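Local coordinates for DUF3863 domain-containing protein (Parabacteroides distasonis, PDB 3LM3), which is of unknown function but is probably a glycoside hydrolase or deacetylase, at residues Asn156-Leu160 and Ala161-Asn165. Residues are numbered along the deposited sequence; the frame is centred on the assembly and turned at random. Where two conformers were deposited one is given.
Sequences NLRYL and AEKEN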
ATOM      1  N   ASN A 156     -11.927  -7.423 -10.303  1.00  7.05           N
ATOM      2  CA  ASN A 156     -12.502  -6.360  -9.494  1.00  6.13           C
ATOM      3  C   ASN A 156     -12.037  -4.979 -10.012  1.00  7.40           C
ATOM      4  O   ASN A 156     -12.778  -3.999 -10.002  1.00  7.12           O
ATOM      5  CB  ASN A 156     -12.098  -6.482  -8.025  1.00  6.89           C
ATOM      6  CG  ASN A 156     -12.512  -7.766  -7.342  1.00  7.72           C
ATOM      7  OD1 ASN A 156     -11.817  -8.188  -6.403  1.00  8.30           O
ATOM      8  ND2 ASN A 156     -13.635  -8.360  -7.725  1.00  7.62           N
ATOM      9  N   LEU A 157     -10.774  -4.905 -10.416  1.00  7.70           N
ATOM     10  CA  LEU A 157     -10.222  -3.648 -10.933  1.00  7.42           C
ATOM     11  C   LEU A 157     -10.803  -3.279 -12.293  1.00  7.37           C
ATOM     12  O   LEU A 157     -11.132  -2.117 -12.556  1.00  7.37           O
ATOM     13  CB  LEU A 157      -8.699  -3.759 -10.948  1.00  7.50           C
ATOM     14  CG  LEU A 157      -8.090  -4.123  -9.597  1.00  9.47           C
ATOM     15  CD1 LEU A 157      -6.580  -4.299  -9.696  1.00 13.59           C
ATOM     16  CD2 LEU A 157      -8.440  -3.067  -8.576  1.00 12.37           C
ATOM     17  N   ARG A 158     -10.937  -4.272 -13.171  1.00  7.36           N
ATOM     18  CA  ARG A 158     -11.653  -4.156 -14.444  0.70  7.86           C
ATOM     19  C   ARG A 158     -13.053  -3.603 -14.220  1.00  6.33           C
ATOM     20  O   ARG A 158     -13.523  -2.690 -14.896  1.00  6.64           O
ATOM     21  CB  ARG A 158     -11.743  -5.572 -15.036  0.70 10.89           C
ATOM     22  CG  ARG A 158     -12.505  -5.740 -16.315  0.70 12.81           C
ATOM     23  CD  ARG A 158     -14.012  -5.854 -16.120  0.70 16.69           C
ATOM     24  NE  ARG A 158     -14.553  -6.904 -15.213  0.70 11.06           N
ATOM     25  CZ  ARG A 158     -15.864  -6.997 -14.986  0.70 15.83           C
ATOM     26  NH1 ARG A 158     -16.672  -6.084 -15.536  0.70 10.50           N
ATOM     27  NH2 ARG A 158     -16.381  -7.953 -14.202  0.70 14.42           N
ATOM     28  N   TYR A 159     -13.751  -4.217 -13.275  1.00  5.80           N
ATOM     29  CA  TYR A 159     -15.113  -3.817 -12.973  1.00  5.28           C
ATOM     30  C   TYR A 159     -15.188  -2.355 -12.501  1.00  6.50           C
ATOM     31  O   TYR A 159     -16.054  -1.587 -12.918  1.00  6.83           O
ATOM     32  CB  TYR A 159     -15.693  -4.766 -11.910  1.00  7.22           C
ATOM     33  CG  TYR A 159     -17.090  -4.455 -11.454  1.00  6.97           C
ATOM     34  CD1 TYR A 159     -17.322  -3.610 -10.369  1.00  7.75           C
ATOM     35  CD2 TYR A 159     -18.174  -5.031 -12.102  1.00  8.22           C
ATOM     36  CE1 TYR A 159     -18.615  -3.335  -9.948  1.00  7.51           C
ATOM     37  CE2 TYR A 159     -19.455  -4.781 -11.683  1.00  7.47           C
ATOM     38  CZ  TYR A 159     -19.682  -3.927 -10.616  1.00  8.65           C
ATOM     39  OH  TYR A 159     -21.001  -3.710 -10.203  1.00 10.58           O
ATOM     40  N   LEU A 160     -14.296  -1.976 -11.600  1.00  6.37           N
ATOM     41  CA  LEU A 160     -14.272  -0.588 -11.121  0.60  6.85           C
ATOM     42  C   LEU A 160     -14.089   0.365 -12.274  1.00  7.52           C
ATOM     43  O   LEU A 160     -14.844   1.334 -12.398  1.00  8.89           O
ATOM     44  CB  LEU A 160     -13.151  -0.352 -10.110  0.60  7.15           C
ATOM     45  CG  LEU A 160     -13.427  -0.935  -8.744  0.60  2.17           C
ATOM     46  CD1 LEU A 160     -12.212  -0.744  -7.803  0.60  4.14           C
ATOM     47  CD2 LEU A 160     -14.708  -0.380  -8.126  0.60  7.30           C
ATOM     48  N   ALA A 161     -13.113   0.084 -13.139  1.00  6.83           N
ATOM     49  CA  ALA A 161     -12.795   0.984 -14.235  1.00  9.83           C
ATOM     50  C   ALA A 161     -13.967   1.092 -15.204  1.00  9.96           C
ATOM     51  O   ALA A 161     -14.364   2.191 -15.613  1.00 10.93           O
ATOM     52  CB  ALA A 161     -11.554   0.484 -14.986  1.00  9.67           C
ATOM     53  N   GLU A 162     -14.506  -0.055 -15.610  1.00  7.75           N
ATOM     54  CA  GLU A 162     -15.433  -0.128 -16.731  1.00  7.04           C
ATOM     55  C   GLU A 162     -16.876   0.043 -16.309  1.00  8.22           C
ATOM     56  O   GLU A 162     -17.680   0.644 -17.046  1.00 11.58           O
ATOM     57  CB  GLU A 162     -15.204  -1.428 -17.507  1.00 10.29           C
ATOM     58  CG  GLU A 162     -13.768  -1.425 -18.087  1.00 13.27           C
ATOM     59  CD  GLU A 162     -13.255  -2.719 -18.724  1.00 25.42           C
ATOM     60  OE1 GLU A 162     -13.998  -3.730 -18.829  1.00 16.25           O
ATOM     61  OE2 GLU A 162     -12.045  -2.709 -19.115  1.00 23.19           O
ATOM     62  N   LYS A 163     -17.235  -0.436 -15.122  1.00  8.01           N
ATOM     63  CA  LYS A 163     -18.620  -0.344 -14.680  0.50  7.28           C
ATOM     64  C   LYS A 163     -18.914   0.772 -13.689  1.00  8.59           C
ATOM     65  O   LYS A 163     -20.064   1.249 -13.607  1.00 12.45           O
ATOM     66  CB  LYS A 163     -19.113  -1.695 -14.191  0.50  7.87           C
ATOM     67  CG  LYS A 163     -19.109  -2.675 -15.328  0.50  6.90           C
ATOM     68  CD  LYS A 163     -19.430  -4.061 -14.948  0.50 12.18           C
ATOM     69  CE  LYS A 163     -19.823  -4.875 -16.182  0.50 13.01           C
ATOM     70  NZ  LYS A 163     -19.853  -6.341 -15.922  0.50 13.03           N
ATOM     71  N   GLU A 164     -17.908   1.202 -12.927  1.00  8.31           N
ATOM     72  CA  GLU A 164     -18.077   2.295 -11.962  1.00  7.83           C
ATOM     73  C   GLU A 164     -17.328   3.571 -12.316  1.00  7.44           C
ATOM     74  O   GLU A 164     -17.428   4.574 -11.600  1.00  9.27           O
ATOM     75  CB  GLU A 164     -17.735   1.818 -10.536  1.00  8.62           C
ATOM     76  CG  GLU A 164     -18.700   0.760 -10.003  1.00  9.82           C
ATOM     77  CD  GLU A 164     -20.097   1.297  -9.661  1.00 13.72           C
ATOM     78  OE1 GLU A 164     -20.420   2.479  -9.856  1.00 14.09           O
ATOM     79  OE2 GLU A 164     -20.921   0.492  -9.187  1.00 19.01           O
ATOM     80  N   ASN A 165     -16.573   3.551 -13.419  1.00  7.37           N
ATOM     81  CA  ASN A 165     -15.779   4.692 -13.824  1.00  8.04           C
ATOM     82  C   ASN A 165     -14.891   5.199 -12.679  1.00  8.98           C
ATOM     83  O   ASN A 165     -14.753   6.421 -12.443  1.00  9.30           O
ATOM     84  CB  ASN A 165     -16.699   5.801 -14.372  1.00  8.27           C
ATOM     85  CG  ASN A 165     -15.952   6.864 -15.145  1.00 16.24           C
ATOM     86  OD1 ASN A 165     -14.907   6.615 -15.761  1.00 15.46           O
ATOM     87  ND2 ASN A 165     -16.512   8.071 -15.143  1.00 17.44           N
TER
HETATM   88  O   HOH W   1     -16.217  -4.513 -17.987  1.00 13.88           O
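Lys163 lies across the Tyr159 ring, one turn further on. Its CB sits over one ring face, 4.1 Å from the Tyr159 centroid and 15° off the normal, a CH-pi contact. CG of Lys163 stays near the ring rim. CD lies just outside the CD2-CE2 rim in the conformer described. CE then passes the edge of the Arg158 guanidinium. NZ ends near Arg158 NH1, two donors of like charge. The approaches of CD, CE and NZ are doubtful, because both residues have a second conformer. Tyr159 CG is anti to N (chi1 178°) and beside the carbonyl carbon, which sends the ring outward from the helix, where Lys163 CB meets its face. Its OH reaches Ser128, as does Glu164 OE2; Glu164 OE1 pairs with Arg143. A leucine in place of Tyr159 would probably leave the Lys163 chain without a flat face and Ser128 without its phenol partner. Arg158 NH2 bridges to Asp155, and Tyr159 CB covers one guanidinium face. Glu162 OE1 lies 3.4 Å from Arg158 CD, and a water joins OE1 to Arg158 NH1. Beneath them, Lys163 N bonds to Tyr159 O at 2.8 Å. The bonds from Glu164 N to Tyr159 O and Leu160 O are weak. Asn165 is first to leave helical angles, with positive phi. This is the C-terminal end of the helix in a beta-alpha-beta crossover between parallel strands 146-148 and 168-172.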